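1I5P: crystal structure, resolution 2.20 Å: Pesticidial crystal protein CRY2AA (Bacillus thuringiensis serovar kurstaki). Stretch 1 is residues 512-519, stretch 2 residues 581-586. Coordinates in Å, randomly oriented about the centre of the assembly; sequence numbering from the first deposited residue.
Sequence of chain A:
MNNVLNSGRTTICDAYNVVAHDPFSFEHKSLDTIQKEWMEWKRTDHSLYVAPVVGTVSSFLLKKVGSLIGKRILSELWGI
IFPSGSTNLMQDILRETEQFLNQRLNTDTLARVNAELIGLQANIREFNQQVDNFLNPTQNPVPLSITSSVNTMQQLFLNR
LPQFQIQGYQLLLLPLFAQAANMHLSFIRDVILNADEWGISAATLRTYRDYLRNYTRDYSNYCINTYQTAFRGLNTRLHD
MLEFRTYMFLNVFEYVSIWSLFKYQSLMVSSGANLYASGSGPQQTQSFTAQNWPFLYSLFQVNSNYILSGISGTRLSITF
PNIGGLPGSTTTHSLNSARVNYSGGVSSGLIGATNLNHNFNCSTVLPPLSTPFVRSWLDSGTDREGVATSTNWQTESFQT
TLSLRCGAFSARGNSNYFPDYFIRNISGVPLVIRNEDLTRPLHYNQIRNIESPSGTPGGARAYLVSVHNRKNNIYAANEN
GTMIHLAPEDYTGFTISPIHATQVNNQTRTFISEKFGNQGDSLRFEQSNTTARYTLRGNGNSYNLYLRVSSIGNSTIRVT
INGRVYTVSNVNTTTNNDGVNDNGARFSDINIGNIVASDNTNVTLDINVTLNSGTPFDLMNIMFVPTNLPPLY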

# COMPACT_ATOMS: atom_id res chain seq x y z
N ILE A 512 6.99 10.26 9.32
CA ILE A 512 6.63 9.11 8.51
C ILE A 512 7.59 9.19 7.33
O ILE A 512 7.74 10.25 6.73
CB ILE A 512 5.17 9.20 8.03
CG1 ILE A 512 4.24 9.16 9.25
CG2 ILE A 512 4.86 8.07 7.07
CD1 ILE A 512 2.77 9.28 8.92
N SER A 513 8.27 8.09 7.04
CA SER A 513 9.24 8.04 5.96
C SER A 513 8.86 7.03 4.88
O SER A 513 8.75 5.83 5.13
CB SER A 513 10.63 7.71 6.53
OG SER A 513 11.61 7.64 5.51
N GLU A 514 8.68 7.53 3.67
CA GLU A 514 8.31 6.73 2.51
C GLU A 514 9.17 5.47 2.31
O GLU A 514 10.39 5.51 2.47
CB GLU A 514 8.38 7.62 1.26
CG GLU A 514 8.39 6.88 -0.06
CD GLU A 514 8.21 7.80 -1.26
OE1 GLU A 514 9.07 8.68 -1.47
OE2 GLU A 514 7.20 7.65 -1.98
N LYS A 515 8.51 4.36 1.97
CA LYS A 515 9.18 3.08 1.71
C LYS A 515 8.56 2.44 0.47
O LYS A 515 7.39 2.64 0.18
CB LYS A 515 9.06 2.14 2.91
CG LYS A 515 9.83 2.61 4.13
CD LYS A 515 11.32 2.70 3.81
CE LYS A 515 12.08 3.40 4.93
NZ LYS A 515 11.63 4.81 5.09
N PHE A 516 9.35 1.65 -0.26
CA PHE A 516 8.84 1.01 -1.47
C PHE A 516 8.63 -0.49 -1.34
O PHE A 516 7.81 -1.06 -2.06
CB PHE A 516 9.78 1.31 -2.65
CG PHE A 516 10.06 2.77 -2.84
CD1 PHE A 516 11.25 3.33 -2.39
CD2 PHE A 516 9.11 3.61 -3.41
CE1 PHE A 516 11.50 4.69 -2.52
CE2 PHE A 516 9.34 4.98 -3.55
CZ PHE A 516 10.55 5.52 -3.10
N GLY A 517 9.36 -1.13 -0.43
CA GLY A 517 9.20 -2.56 -0.24
C GLY A 517 9.02 -2.92 1.22
O GLY A 517 9.55 -3.93 1.69
N ASN A 518 8.26 -2.11 1.94
CA ASN A 518 8.04 -2.31 3.37
C ASN A 518 6.56 -2.43 3.77
O ASN A 518 6.22 -2.28 4.95
CB ASN A 518 8.68 -1.15 4.13
CG ASN A 518 8.64 -1.33 5.64
OD1 ASN A 518 9.16 -2.31 6.17
ND2 ASN A 518 8.02 -0.38 6.33
N GLN A 519 5.69 -2.71 2.80
CA GLN A 519 4.25 -2.83 3.07
C GLN A 519 3.74 -1.56 3.75
O GLN A 519 2.91 -1.62 4.66
CB GLN A 519 3.95 -4.05 3.94
CG GLN A 519 4.33 -5.39 3.33
CD GLN A 519 3.47 -5.79 2.14
OE1 GLN A 519 3.67 -6.85 1.55
NE2 GLN A 519 2.50 -4.95 1.79
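Stretch 2, residues 581-586: NDNGAR

Stretch 2 meets stretch 1 as a tight hairpin: a type I' turn runs from D582 to A585, closed by D582 N to A585 O at 2.8 Å and A585 N to D582 O at 2.9 Å. N583 and G584 take the left-handed corner positions, and at G584 the backbone angles by themselves call for glycine. The turn presents D582, N583 and A585 with their CA-to-CB bonds toward stretch 1, while N581 and R586 stay out of reach. N583 sits by E514 and D582 by F516 and G517, so the order of these contacts is reversed along the chain.

Along stretch 1, I512 makes no contact. The CA-to-CB bond of S513, at the end of its strand, points toward the turn, but its OG comes no nearer than 3.8 Å to N583 ND2. E514 O accepts a hydrogen bond from N583 ND2 at 2.9 Å and another from K515 NZ at 3.0 Å, so one carbonyl serves two donors.

The closest CA pair is K515 and D582, K515 CA to D582 CA 5.9 Å. The lysine side chain folds along the turn: CD packs 3.6 Å from D582 CG, and CE lies 3.5 Å from A585 CB. K515 NZ turns back on its own stretch, to E514 O and weakly, at 3.1 Å, to S513 O; a water accepts from K515 NZ at 2.9 Å and donates to N583 O at 2.8 Å.

Next comes the heart of the contact. The D582 carboxylate takes two consecutive amides, F516 N to OD1 at 2.7 Å and G517 N to OD2 at 2.8 Å. The F516 ring leans in obliquely, its CE1 3.9 Å from N583 CB. N518 adds little, and Q519 has left the interface. The rule is economical: a buried acid reads two consecutive loop amides, and its asparagine neighbour reads a carbonyl just before them.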

# COMPACT_ATOMS: atom_id res chain seq x y z
N ASN A 581 18.05 -1.71 0.10
CA ASN A 581 18.15 -0.29 0.43
C ASN A 581 16.84 0.35 -0.01
O ASN A 581 16.60 0.57 -1.21
CB ASN A 581 19.32 0.37 -0.30
CG ASN A 581 19.75 1.68 0.36
OD1 ASN A 581 18.95 2.60 0.52
ND2 ASN A 581 21.02 1.76 0.76
N ASP A 582 16.01 0.66 0.98
CA ASP A 582 14.69 1.24 0.75
C ASP A 582 14.68 2.71 1.16
O ASP A 582 14.56 3.03 2.34
CB ASP A 582 13.65 0.48 1.58
CG ASP A 582 12.26 0.57 1.01
OD1 ASP A 582 11.97 1.54 0.28
OD2 ASP A 582 11.44 -0.34 1.31
N ASN A 583 14.80 3.59 0.18
CA ASN A 583 14.80 5.03 0.44
C ASN A 583 15.79 5.41 1.55
O ASN A 583 15.50 6.25 2.40
CB ASN A 583 13.38 5.48 0.81
CG ASN A 583 13.25 6.99 0.88
OD1 ASN A 583 13.87 7.71 0.11
ND2 ASN A 583 12.43 7.47 1.81
N GLY A 584 16.96 4.77 1.54
CA GLY A 584 17.96 5.07 2.55
C GLY A 584 18.00 4.10 3.71
O GLY A 584 19.02 3.95 4.38
N ALA A 585 16.88 3.43 3.97
CA ALA A 585 16.82 2.48 5.08
C ALA A 585 17.35 1.10 4.66
O ALA A 585 17.14 0.67 3.52
CB ALA A 585 15.38 2.35 5.59
N ARG A 586 18.04 0.44 5.57
CA ARG A 586 18.57 -0.90 5.31
C ARG A 586 18.03 -1.77 6.43
O ARG A 586 18.65 -1.91 7.49
CB ARG A 586 20.10 -0.90 5.34
CG ARG A 586 20.72 -0.19 4.16
CD ARG A 586 22.21 -0.03 4.36
NE ARG A 586 22.63 1.31 3.99
CZ ARG A 586 23.75 1.88 4.41
NH1 ARG A 586 24.57 1.22 5.22
NH2 ARG A 586 24.05 3.11 4.03
O HOH W 1 14.13 6.18 4.84